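Local coordinates for enoyl-acyl carrier protein reductase (Uncultured bacterium, PDB 6KIA) that probably catalyses the NADH-dependent reduction of enoyl-acyl carrier protein in fatty acid synthesis, as an enoyl-acyl carrier protein reductase linked to triclosan resistance, at residues V285-P289 / M410-S414; Y33-L37 / Y236-G240; A273-W277 / P417-V421; P4-V10 / L422-V428. Residue numbers count along the deposited sequence, not the author numbering.

Overall arrangement
The four contacts gather toward one edge of the Rossmann-type sheet, and two touch NADH. Strands 234-240, 283-287 and 421-423 lie side by side and parallel. Contact 2 uses strand 234-240 and contact 1 strand 283-287, with centres about 7 Å apart. Contact 3 packs helix 263-278 against the loop before strand 421-423, its centre about 12 Å from that of contact 1. Contact 4, centred about 9 Å from the centre of contact 1, adds the N-terminal segment beyond that strand. Along the chain, contact 4 encloses the others. Contact 2 closes before contact 3 opens, and contact 1 is nested inside contact 3. The N-terminal segment thus meets a late strand and helix at the sheet edge.

Contact 1 (V285-P289 / M410-S414); sequences VYNCP and MFHES. With NAI (1,4-dihydronicotinamide adenine dinucleotide), chain D.
Residues 285-287 end strand 283-287, and the chain then runs as an extended loop through Cys288 and Pro289. Residues 410-413 lie toward the C-terminal end of helix 394-413. The CA atoms come nearest at Tyr286 and Met410, 7.3 Å apart. Tyr286 (chi1 m, chi2 89°) sends its ring from the strand toward the helix. Met410 adopts chi1 m, chi2 t, chi3 p and lies along one face of that ring. Its CG is 3.9 Å from the Tyr286 ring centroid, 19° off the normal, which makes a CH-pi contact. Its SD is 4.8 Å from the same centroid and oblique, a Met-aromatic contact. Met410 CE reaches Tyr286 CD1 at 3.5 Å, and Met410 SD lies 4.1 Å from Cys288 SG. One turn on, Glu413 CB is 3.4 Å from Tyr286 OH. The Glu413 carboxylate leads away and bonds to Ala418 N. Ser414 donates both N and OG to Met410 O, each at 2.9 Å. Ser414 OG is 3.1 Å from Tyr286 OH. This is helix-on-sheet packing in a Rossmann-type core. Beyond Cys288, Pro289 O approaches the nicotinamide C4N of NADH at 3.3 Å. Strand 283-287 runs between strands 234-240 and 421-423, with Tyr286 bonded through its backbone to Ala238 and Gly240, while Leu422 touches both Tyr286 and Glu413.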
# COMPACT_ATOMS: atom_id res chain seq x y z
N VAL A 285 -6.03 7.41 7.31
CA VAL A 285 -5.21 6.30 6.85
C VAL A 285 -5.93 5.01 7.16
O VAL A 285 -6.32 4.76 8.31
CB VAL A 285 -3.83 6.26 7.52
CG1 VAL A 285 -3.08 4.98 7.14
CG2 VAL A 285 -3.02 7.51 7.16
N TYR A 286 -6.13 4.19 6.14
CA TYR A 286 -6.76 2.89 6.34
C TYR A 286 -5.69 1.84 6.32
O TYR A 286 -5.09 1.59 5.28
CB TYR A 286 -7.82 2.62 5.25
CG TYR A 286 -9.01 3.56 5.33
CD1 TYR A 286 -9.01 4.79 4.66
CD2 TYR A 286 -10.11 3.23 6.10
CE1 TYR A 286 -10.10 5.64 4.75
CE2 TYR A 286 -11.20 4.08 6.20
CZ TYR A 286 -11.19 5.26 5.53
OH TYR A 286 -12.31 6.08 5.65
N ASN A 287 -5.42 1.27 7.49
CA ASN A 287 -4.41 0.21 7.59
C ASN A 287 -5.00 -1.11 7.12
O ASN A 287 -5.86 -1.72 7.79
CB ASN A 287 -3.86 0.11 9.01
CG ASN A 287 -2.85 1.20 9.31
OD1 ASN A 287 -2.03 1.57 8.45
ND2 ASN A 287 -2.90 1.75 10.53
N CYS A 288 -4.58 -1.52 5.93
CA CYS A 288 -5.22 -2.63 5.21
C CYS A 288 -4.44 -3.93 5.29
O CYS A 288 -3.25 -3.91 5.60
CB CYS A 288 -5.42 -2.24 3.74
SG CYS A 288 -6.66 -0.91 3.50
N PRO A 289 -5.08 -5.07 4.98
CA PRO A 289 -4.36 -6.35 5.08
C PRO A 289 -3.23 -6.58 4.09
O PRO A 289 -3.15 -5.96 3.04
CB PRO A 289 -5.45 -7.39 4.80
CG PRO A 289 -6.70 -6.72 5.17
CD PRO A 289 -6.51 -5.28 4.72
N MET A 410 -13.71 1.58 2.56
CA MET A 410 -13.05 2.88 2.56
C MET A 410 -13.98 3.95 1.95
O MET A 410 -14.09 5.06 2.49
CB MET A 410 -11.74 2.81 1.81
CG MET A 410 -10.72 1.91 2.51
SD MET A 410 -9.21 1.69 1.56
CE MET A 410 -8.57 3.38 1.44
N PHE A 411 -14.68 3.59 0.88
CA PHE A 411 -15.55 4.56 0.20
C PHE A 411 -16.65 5.05 1.13
O PHE A 411 -16.91 6.26 1.23
CB PHE A 411 -16.15 3.96 -1.07
CG PHE A 411 -16.92 4.97 -1.89
CD1 PHE A 411 -16.27 5.99 -2.56
CD2 PHE A 411 -18.31 4.90 -1.95
CE1 PHE A 411 -17.01 6.95 -3.30
CE2 PHE A 411 -19.05 5.84 -2.69
CZ PHE A 411 -18.39 6.85 -3.37
N HIS A 412 -17.29 4.12 1.85
CA HIS A 412 -18.39 4.52 2.73
C HIS A 412 -17.90 5.12 4.06
O HIS A 412 -18.49 6.08 4.55
CB HIS A 412 -19.34 3.34 2.98
CG HIS A 412 -20.15 2.96 1.78
ND1 HIS A 412 -21.00 3.84 1.15
CD2 HIS A 412 -20.27 1.78 1.12
CE1 HIS A 412 -21.60 3.23 0.14
NE2 HIS A 412 -21.17 1.98 0.09
N GLU A 413 -16.83 4.58 4.64
CA GLU A 413 -16.31 5.17 5.86
C GLU A 413 -15.88 6.61 5.61
O GLU A 413 -16.01 7.47 6.48
CB GLU A 413 -15.15 4.35 6.41
CG GLU A 413 -14.66 4.79 7.80
CD GLU A 413 -15.72 4.61 8.89
OE1 GLU A 413 -16.70 3.86 8.69
OE2 GLU A 413 -15.54 5.20 9.96
N SER A 414 -15.34 6.89 4.42
CA SER A 414 -14.89 8.26 4.16
C SER A 414 -16.03 9.26 4.08
O SER A 414 -15.80 10.44 4.24
CB SER A 414 -14.04 8.34 2.90
OG SER A 414 -12.84 7.59 3.04
PA NAI D . 0.81 -0.79 -6.52
O1A NAI D . -0.35 -1.08 -7.42
O2A NAI D . 2.20 -1.06 -7.07
O5B NAI D . 0.66 0.73 -6.05
C5B NAI D . 1.82 1.49 -5.76
C4B NAI D . 1.31 2.96 -5.83
O4B NAI D . 2.51 3.83 -5.38
C3B NAI D . 0.98 3.33 -7.02
O3B NAI D . -0.23 4.19 -7.03
C2B NAI D . 2.29 4.17 -7.57
O2B NAI D . 1.89 5.01 -8.71
C1B NAI D . 2.69 4.82 -6.54
N9A NAI D . 4.15 5.03 -6.55
C8A NAI D . 5.22 4.23 -6.46
N7A NAI D . 6.32 4.98 -6.55
C5A NAI D . 5.92 6.27 -6.68
C6A NAI D . 6.71 7.40 -6.80
N6A NAI D . 8.13 7.62 -6.83
N1A NAI D . 6.10 8.59 -6.93
C2A NAI D . 4.73 8.67 -6.94
N3A NAI D . 3.95 7.53 -6.81
C4A NAI D . 4.57 6.32 -6.69
O3 NAI D . 0.73 -1.66 -5.12
PN NAI D . -0.26 -1.48 -3.86
O1N NAI D . -1.69 -1.55 -4.29
O2N NAI D . 0.16 -2.61 -2.93
O5D NAI D . 0.06 -0.06 -3.20
C5D NAI D . -0.95 0.91 -3.01
C4D NAI D . -0.93 1.32 -1.52
O4D NAI D . -1.37 0.30 -0.80
C3D NAI D . 0.50 1.57 -1.04
O3D NAI D . 0.61 2.75 -0.32
C2D NAI D . 0.72 0.37 -0.10
O2D NAI D . 1.83 0.67 0.82
C1D NAI D . -0.44 0.20 0.47
N1N NAI D . -0.62 -1.12 1.08
C2N NAI D . -0.23 -2.28 0.44
C3N NAI D . -0.36 -3.51 1.09
C7N NAI D . 0.03 -4.82 0.39
O7N NAI D . 0.22 -5.84 1.04
N7N NAI D . 0.16 -4.82 -1.02
C4N NAI D . -0.90 -3.61 2.36
C5N NAI D . -1.34 -2.44 2.98
C6N NAI D . -1.19 -1.20 2.34

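Contact 2 (Y33-L37 / Y236-G240); sequences YANGL and YSAYG. With NAI (1,4-dihydronicotinamide adenine dinucleotide), chain D.
The first turn of helix 34-43 sits over the end of strand 234-240. Tyr33 faces Tyr239, with CA atoms 8.0 Å apart; further along, Leu37 CA and Ser237 CA are 10.1 Å apart. The main bump is the Tyr239 ring (chi1 m, chi2 -89°), which stands up from the strand into a hollow walled by Tyr33, Ala34 and Leu37. Tyr33 CB lies over one face of this ring, 3.8 Å from its centroid, a CH-pi contact. The Tyr33 ring (chi1 -107°) is swung off to the side. The planes of the Tyr33 and Tyr239 rings are near parallel (27°) but slid apart, centroids 5.3 Å, so the rings barely overlap. The Tyr239 OH tip fits against Ala34 CA at 3.4 Å and Leu37 CB at 3.2 Å. Leu37 CD2 meets Ser237 OG at 3.9 Å. A water donates to Tyr33 O at 2.8 Å and also hydrogen-bonds to Tyr239 OH at 3.2 Å. Tyr33 OH bonds to Pro289 O. Tyr33 N donates to NADH O1N at 2.8 Å, while Gly240 O comes within 3.1 Å of NADH C6N. A helix start placed at the pyrophosphate in this way is typical of the Rossmann dinucleotide-binding site.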
# COMPACT_ATOMS: atom_id res chain seq x y z
N TYR A 33 -4.39 -2.05 -4.79
CA TYR A 33 -5.46 -1.82 -3.82
C TYR A 33 -6.50 -0.83 -4.33
O TYR A 33 -7.70 -1.01 -4.10
CB TYR A 33 -4.95 -1.27 -2.47
CG TYR A 33 -4.99 -2.28 -1.35
CD1 TYR A 33 -6.21 -2.73 -0.87
CD2 TYR A 33 -3.83 -2.67 -0.68
CE1 TYR A 33 -6.29 -3.63 0.15
CE2 TYR A 33 -3.91 -3.58 0.38
CZ TYR A 33 -5.15 -4.06 0.77
OH TYR A 33 -5.31 -4.96 1.81
N ALA A 34 -6.03 0.23 -4.98
CA ALA A 34 -6.90 1.33 -5.38
C ALA A 34 -8.04 0.88 -6.29
O ALA A 34 -9.07 1.57 -6.37
CB ALA A 34 -6.08 2.43 -6.10
N ASN A 35 -7.86 -0.25 -6.99
CA ASN A 35 -8.94 -0.78 -7.83
C ASN A 35 -10.25 -0.90 -7.06
O ASN A 35 -11.30 -0.57 -7.61
CB ASN A 35 -8.57 -2.14 -8.43
CG ASN A 35 -7.60 -2.01 -9.56
OD1 ASN A 35 -7.95 -1.58 -10.67
ND2 ASN A 35 -6.34 -2.31 -9.27
N GLY A 36 -10.21 -1.38 -5.82
CA GLY A 36 -11.44 -1.50 -5.05
C GLY A 36 -12.16 -0.16 -4.88
O GLY A 36 -13.39 -0.04 -5.02
N LEU A 37 -11.38 0.85 -4.52
CA LEU A 37 -11.94 2.14 -4.16
C LEU A 37 -12.44 2.89 -5.39
O LEU A 37 -13.54 3.45 -5.40
CB LEU A 37 -10.89 2.96 -3.41
CG LEU A 37 -11.28 4.39 -3.00
CD1 LEU A 37 -12.59 4.39 -2.23
CD2 LEU A 37 -10.17 4.98 -2.16
N TYR A 236 -9.80 12.96 2.52
CA TYR A 236 -8.52 12.38 2.09
C TYR A 236 -8.44 10.97 2.63
O TYR A 236 -8.79 10.74 3.79
CB TYR A 236 -7.33 13.18 2.59
CG TYR A 236 -7.36 14.62 2.15
CD1 TYR A 236 -8.11 15.56 2.86
CD2 TYR A 236 -6.69 15.04 1.00
CE1 TYR A 236 -8.17 16.88 2.44
CE2 TYR A 236 -6.75 16.37 0.59
CZ TYR A 236 -7.49 17.26 1.31
OH TYR A 236 -7.55 18.58 0.92
N SER A 237 -8.01 10.02 1.79
CA SER A 237 -7.78 8.66 2.27
C SER A 237 -6.36 8.28 1.88
O SER A 237 -5.80 8.84 0.93
CB SER A 237 -8.79 7.68 1.68
OG SER A 237 -8.59 7.55 0.27
N ALA A 238 -5.77 7.34 2.62
CA ALA A 238 -4.48 6.77 2.26
C ALA A 238 -4.53 5.30 2.61
O ALA A 238 -5.25 4.89 3.52
CB ALA A 238 -3.31 7.46 2.98
N TYR A 239 -3.74 4.50 1.90
CA TYR A 239 -3.61 3.08 2.21
C TYR A 239 -2.41 2.91 3.13
O TYR A 239 -1.29 3.21 2.75
CB TYR A 239 -3.43 2.25 0.94
CG TYR A 239 -4.67 2.14 0.09
CD1 TYR A 239 -5.59 1.10 0.30
CD2 TYR A 239 -4.93 3.06 -0.93
CE1 TYR A 239 -6.73 0.99 -0.47
CE2 TYR A 239 -6.08 2.95 -1.70
CZ TYR A 239 -6.95 1.93 -1.47
OH TYR A 239 -8.10 1.82 -2.23
N GLY A 240 -2.66 2.44 4.35
CA GLY A 240 -1.58 2.23 5.27
C GLY A 240 -1.31 0.75 5.40
O GLY A 240 -2.16 -0.06 5.04
PA NAI D . 0.81 -0.79 -6.52
O1A NAI D . -0.35 -1.08 -7.42
O2A NAI D . 2.20 -1.06 -7.07
O5B NAI D . 0.66 0.73 -6.05
C5B NAI D . 1.82 1.49 -5.76
C4B NAI D . 1.31 2.96 -5.83
O4B NAI D . 2.51 3.83 -5.38
C3B NAI D . 0.98 3.33 -7.02
O3B NAI D . -0.23 4.19 -7.03
C2B NAI D . 2.29 4.17 -7.57
O2B NAI D . 1.89 5.01 -8.71
C1B NAI D . 2.69 4.82 -6.54
N9A NAI D . 4.15 5.03 -6.55
C8A NAI D . 5.22 4.23 -6.46
N7A NAI D . 6.32 4.98 -6.55
C5A NAI D . 5.92 6.27 -6.68
C6A NAI D . 6.71 7.40 -6.80
N6A NAI D . 8.13 7.62 -6.83
N1A NAI D . 6.10 8.59 -6.93
C2A NAI D . 4.73 8.67 -6.94
N3A NAI D . 3.95 7.53 -6.81
C4A NAI D . 4.57 6.32 -6.69
O3 NAI D . 0.73 -1.66 -5.12
PN NAI D . -0.26 -1.48 -3.86
O1N NAI D . -1.69 -1.55 -4.29
O2N NAI D . 0.16 -2.61 -2.93
O5D NAI D . 0.06 -0.06 -3.20
C5D NAI D . -0.95 0.91 -3.01
C4D NAI D . -0.93 1.32 -1.52
O4D NAI D . -1.37 0.30 -0.80
C3D NAI D . 0.50 1.57 -1.04
O3D NAI D . 0.61 2.75 -0.32
C2D NAI D . 0.72 0.37 -0.10
O2D NAI D . 1.83 0.67 0.82
C1D NAI D . -0.44 0.20 0.47
N1N NAI D . -0.62 -1.12 1.08
C2N NAI D . -0.23 -2.28 0.44
C3N NAI D . -0.36 -3.51 1.09
C7N NAI D . 0.03 -4.82 0.39
O7N NAI D . 0.22 -5.84 1.04
N7N NAI D . 0.16 -4.82 -1.02
C4N NAI D . -0.90 -3.61 2.36
C5N NAI D . -1.34 -2.44 2.98
C6N NAI D . -1.19 -1.20 2.34
O HOH W 1 -9.61 -0.95 -2.03

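Contact 3 (A273-W277 / P417-V421); sequences AEDAW and PAGPV
Residues 273-277 form one regular turn of helix 263-278, with Trp277 N bonded to Ala273 O at 2.9 Å. Residues 417-420 belong to the irregular link after helix 394-413, and Val421 starts strand 421-423. The backbones are closest at Glu274 and Pro420, with CA atoms 5.3 Å apart. Trp277 dominates the interface. Its chi1 of -171° (t) and chi2 of -85° lay the indole flat beneath the loop. Gly419 CA sits over the six-membered ring of Trp277, 3.8 Å from its centroid. Pro420 CD sits over the five-membered ring at 3.9 Å, only 12° off the normal. Both are CH-pi contacts. Gly419 is almost fully extended (-175/178); a CB there would point away from Trp277 and run into Pro420 CD. Pro417, with C-gamma endo pucker, meets the far end of the indole: its CG is 3.8 Å from Trp277 CH2, and its O is near the ring plane, 3.4 Å from that CH2. Pro420, also C-gamma endo, has its CB 3.7 Å from Trp277 CB and 4.2 Å from Ala273 CB. Glu274 (chi1 m, chi2 t) sets its aliphatic part against the loop, with CG 3.9 Å from Pro420 CG and 4.0 Å from Val421 CG2. Helix 263-278 leads into strand 283-287, which pairs parallel with the earlier strand 234-240. The contact thus joins the connecting helix of a beta-alpha-beta unit to the entry of strand 421-423.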
# COMPACT_ATOMS: atom_id res chain seq x y z
N ALA A 273 -1.78 12.20 9.09
CA ALA A 273 -3.25 12.15 9.19
C ALA A 273 -3.75 12.68 10.52
O ALA A 273 -4.74 13.42 10.58
CB ALA A 273 -3.76 10.72 8.98
N GLU A 274 -3.11 12.27 11.61
CA GLU A 274 -3.53 12.72 12.95
C GLU A 274 -3.38 14.24 13.10
O GLU A 274 -4.31 14.91 13.61
CB GLU A 274 -2.75 11.98 14.02
CG GLU A 274 -3.05 10.49 14.04
CD GLU A 274 -2.10 9.68 14.92
OE1 GLU A 274 -0.93 10.08 15.06
OE2 GLU A 274 -2.54 8.65 15.46
N ASP A 275 -2.27 14.79 12.62
CA ASP A 275 -2.03 16.23 12.70
C ASP A 275 -3.09 16.98 11.89
O ASP A 275 -3.63 17.98 12.36
CB ASP A 275 -0.65 16.63 12.15
CG ASP A 275 0.52 16.12 12.97
OD1 ASP A 275 0.35 15.86 14.18
OD2 ASP A 275 1.64 16.06 12.41
N ALA A 276 -3.36 16.48 10.69
CA ALA A 276 -4.39 17.10 9.84
C ALA A 276 -5.78 17.04 10.49
O ALA A 276 -6.55 18.01 10.42
CB ALA A 276 -4.41 16.44 8.43
N TRP A 277 -6.10 15.90 11.10
CA TRP A 277 -7.39 15.70 11.74
C TRP A 277 -7.61 16.70 12.87
O TRP A 277 -8.72 17.22 13.05
CB TRP A 277 -7.52 14.27 12.28
CG TRP A 277 -8.89 13.89 12.76
CD1 TRP A 277 -9.42 14.11 14.01
CD2 TRP A 277 -9.90 13.17 12.03
NE1 TRP A 277 -10.68 13.58 14.10
CE2 TRP A 277 -11.00 12.99 12.90
CE3 TRP A 277 -9.96 12.64 10.74
CZ2 TRP A 277 -12.17 12.32 12.51
CZ3 TRP A 277 -11.13 11.98 10.34
CH2 TRP A 277 -12.22 11.82 11.23
N PRO A 417 -16.04 9.54 8.51
CA PRO A 417 -14.97 8.73 9.12
C PRO A 417 -14.89 8.81 10.65
O PRO A 417 -15.04 9.90 11.21
CB PRO A 417 -13.70 9.30 8.48
CG PRO A 417 -14.07 10.72 8.09
CD PRO A 417 -15.52 10.65 7.69
N ALA A 418 -14.60 7.68 11.28
CA ALA A 418 -14.51 7.63 12.74
C ALA A 418 -13.25 8.31 13.27
O ALA A 418 -13.25 8.82 14.39
CB ALA A 418 -14.55 6.20 13.22
N GLY A 419 -12.19 8.35 12.47
CA GLY A 419 -10.94 8.89 12.95
C GLY A 419 -9.86 8.97 11.90
O GLY A 419 -10.06 8.55 10.77
N PRO A 420 -8.69 9.50 12.27
CA PRO A 420 -7.60 9.69 11.31
C PRO A 420 -6.88 8.40 10.91
O PRO A 420 -6.19 8.41 9.89
CB PRO A 420 -6.65 10.63 12.07
CG PRO A 420 -6.92 10.37 13.51
CD PRO A 420 -8.38 10.06 13.60
N VAL A 421 -6.97 7.35 11.73
CA VAL A 421 -6.28 6.09 11.46
C VAL A 421 -7.18 4.93 11.85
O VAL A 421 -7.62 4.83 13.00
CB VAL A 421 -4.94 5.97 12.24
CG1 VAL A 421 -4.21 4.71 11.81
CG2 VAL A 421 -4.04 7.21 12.04

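Contact 4 (P4-V10 / L422-V428); sequences PIPLRDV and LWLSHDV
Residues 4-7 run extended beside strand 421-423; the chain turns at Arg8 (-103/-35) and passes the first turn of helix 426-436. Pro4 CA lies over the six-membered ring of Trp423, 3.6 Å from its centroid and 6° off the normal, a CH-pi contact. Trp423 NE1 is bonded to His242 O. Ile5 O accepts from Trp423 N at 2.9 Å, and Ile5 CG2 meets Leu422 CD2 at 4.2 Å. Pro6 forms a single parallel beta bridge with Trp423, CA to CA 4.6 Å, and its CA-to-CB bond points away. Leu7 N donates to Trp423 O at 2.9 Å. The Leu7 side chain (chi1 t, chi2 p) turns inward, with CD2 3.6 Å from Leu424 CD2, and Leu7 O is 3.3 Å from Val428 CB. Arg8 starts outward but bends back (chi1 m, chi2 m) so that NH1 makes a salt bridge with Asp427 OD2 at 2.9 Å. Its NH1 also pairs with Glu245. One water joins Leu7 O, Ser425 N and Asp427 OD1; another joins Arg8 O and Asp427 OD2. Val10 CG2 reaches Val428 CG2 at 4.5 Å. The segment is thus held by backbone hydrogen bonds, apolar contacts, a salt bridge and bridging waters together.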
# COMPACT_ATOMS: atom_id res chain seq x y z
N PRO A 4 -3.73 -1.21 17.74
CA PRO A 4 -4.54 -0.98 16.55
C PRO A 4 -5.86 -0.33 16.91
O PRO A 4 -6.39 -0.58 18.00
CB PRO A 4 -4.74 -2.40 15.99
CG PRO A 4 -3.57 -3.14 16.44
CD PRO A 4 -3.24 -2.60 17.80
N ILE A 5 -6.37 0.50 16.01
CA ILE A 5 -7.67 1.15 16.15
C ILE A 5 -8.60 0.53 15.11
O ILE A 5 -8.63 0.96 13.97
CB ILE A 5 -7.53 2.68 15.91
CG1 ILE A 5 -6.40 3.24 16.79
CG2 ILE A 5 -8.88 3.40 16.11
CD1 ILE A 5 -5.97 4.62 16.46
N PRO A 6 -9.36 -0.50 15.51
CA PRO A 6 -10.12 -1.27 14.52
C PRO A 6 -11.41 -0.58 14.07
O PRO A 6 -12.06 0.11 14.85
CB PRO A 6 -10.44 -2.56 15.26
CG PRO A 6 -10.55 -2.14 16.69
CD PRO A 6 -9.53 -1.03 16.87
N LEU A 7 -11.73 -0.77 12.80
CA LEU A 7 -13.07 -0.57 12.29
C LEU A 7 -13.80 -1.90 12.37
O LEU A 7 -13.38 -2.89 11.76
CB LEU A 7 -13.04 -0.06 10.84
CG LEU A 7 -14.45 0.24 10.34
CD1 LEU A 7 -14.99 1.40 11.14
CD2 LEU A 7 -14.45 0.53 8.86
N ARG A 8 -14.88 -1.96 13.15
CA ARG A 8 -15.57 -3.23 13.36
C ARG A 8 -16.87 -3.35 12.57
O ARG A 8 -17.24 -4.45 12.13
CB ARG A 8 -15.88 -3.42 14.85
CG ARG A 8 -14.63 -3.54 15.74
CD ARG A 8 -13.89 -4.86 15.51
NE ARG A 8 -12.87 -5.06 16.54
CZ ARG A 8 -11.70 -5.68 16.34
NH1 ARG A 8 -11.40 -6.18 15.14
NH2 ARG A 8 -10.84 -5.82 17.33
N ASP A 9 -17.56 -2.23 12.42
CA ASP A 9 -18.87 -2.22 11.77
C ASP A 9 -18.80 -1.76 10.31
O ASP A 9 -18.04 -0.86 9.96
CB ASP A 9 -19.85 -1.33 12.54
CG ASP A 9 -20.12 -1.83 13.94
OD1 ASP A 9 -20.03 -3.06 14.17
OD2 ASP A 9 -20.42 -1.00 14.82
N VAL A 10 -19.60 -2.42 9.48
CA VAL A 10 -19.71 -2.04 8.09
C VAL A 10 -20.40 -0.68 7.96
O VAL A 10 -21.54 -0.51 8.41
CB VAL A 10 -20.47 -3.12 7.29
CG1 VAL A 10 -20.73 -2.62 5.87
CG2 VAL A 10 -19.69 -4.44 7.30
N LEU A 422 -7.49 4.06 10.88
CA LEU A 422 -8.41 2.97 11.09
C LEU A 422 -7.87 1.69 10.48
O LEU A 422 -7.41 1.69 9.33
CB LEU A 422 -9.78 3.27 10.49
CG LEU A 422 -10.52 4.49 11.06
CD1 LEU A 422 -11.77 4.79 10.24
CD2 LEU A 422 -10.87 4.17 12.52
N TRP A 423 -7.93 0.60 11.23
CA TRP A 423 -7.55 -0.70 10.69
C TRP A 423 -8.75 -1.41 10.06
O TRP A 423 -9.82 -1.53 10.69
CB TRP A 423 -6.95 -1.59 11.79
CG TRP A 423 -5.47 -1.53 12.03
CD1 TRP A 423 -4.54 -2.49 11.70
CD2 TRP A 423 -4.74 -0.48 12.68
NE1 TRP A 423 -3.30 -2.11 12.13
CE2 TRP A 423 -3.38 -0.87 12.71
CE3 TRP A 423 -5.09 0.76 13.23
CZ2 TRP A 423 -2.38 -0.08 13.28
CZ3 TRP A 423 -4.09 1.55 13.81
CH2 TRP A 423 -2.76 1.13 13.82
N LEU A 424 -8.55 -1.92 8.85
CA LEU A 424 -9.50 -2.81 8.20
C LEU A 424 -8.90 -4.21 8.27
O LEU A 424 -8.04 -4.56 7.46
CB LEU A 424 -9.73 -2.39 6.74
CG LEU A 424 -10.13 -0.92 6.54
CD1 LEU A 424 -10.36 -0.65 5.06
CD2 LEU A 424 -11.41 -0.64 7.34
N SER A 425 -9.30 -5.00 9.27
CA SER A 425 -8.74 -6.35 9.41
C SER A 425 -9.67 -7.40 8.79
O SER A 425 -10.68 -7.04 8.19
CB SER A 425 -8.44 -6.65 10.88
OG SER A 425 -7.35 -5.82 11.30
N HIS A 426 -9.33 -8.69 8.91
CA HIS A 426 -10.10 -9.72 8.24
C HIS A 426 -11.55 -9.78 8.68
O HIS A 426 -12.39 -10.22 7.91
CB HIS A 426 -9.48 -11.11 8.44
CG HIS A 426 -8.22 -11.31 7.67
ND1 HIS A 426 -7.58 -12.54 7.59
CD2 HIS A 426 -7.47 -10.46 6.94
CE1 HIS A 426 -6.50 -12.42 6.85
NE2 HIS A 426 -6.40 -11.17 6.44
N ASP A 427 -11.81 -9.39 9.92
CA ASP A 427 -13.17 -9.47 10.45
C ASP A 427 -14.13 -8.57 9.67
O ASP A 427 -15.12 -9.04 9.09
CB ASP A 427 -13.21 -9.16 11.96
CG ASP A 427 -12.73 -7.76 12.32
OD1 ASP A 427 -11.80 -7.21 11.69
OD2 ASP A 427 -13.32 -7.20 13.27
N VAL A 428 -13.80 -7.29 9.58
CA VAL A 428 -14.73 -6.35 8.94
C VAL A 428 -14.74 -6.54 7.42
O VAL A 428 -15.76 -6.36 6.76
CB VAL A 428 -14.39 -4.91 9.33
CG1 VAL A 428 -13.07 -4.45 8.68
CG2 VAL A 428 -15.56 -3.97 8.96
O HOH W 2 -11.04 -4.46 11.62
O HOH W 3 -15.79 -6.81 12.41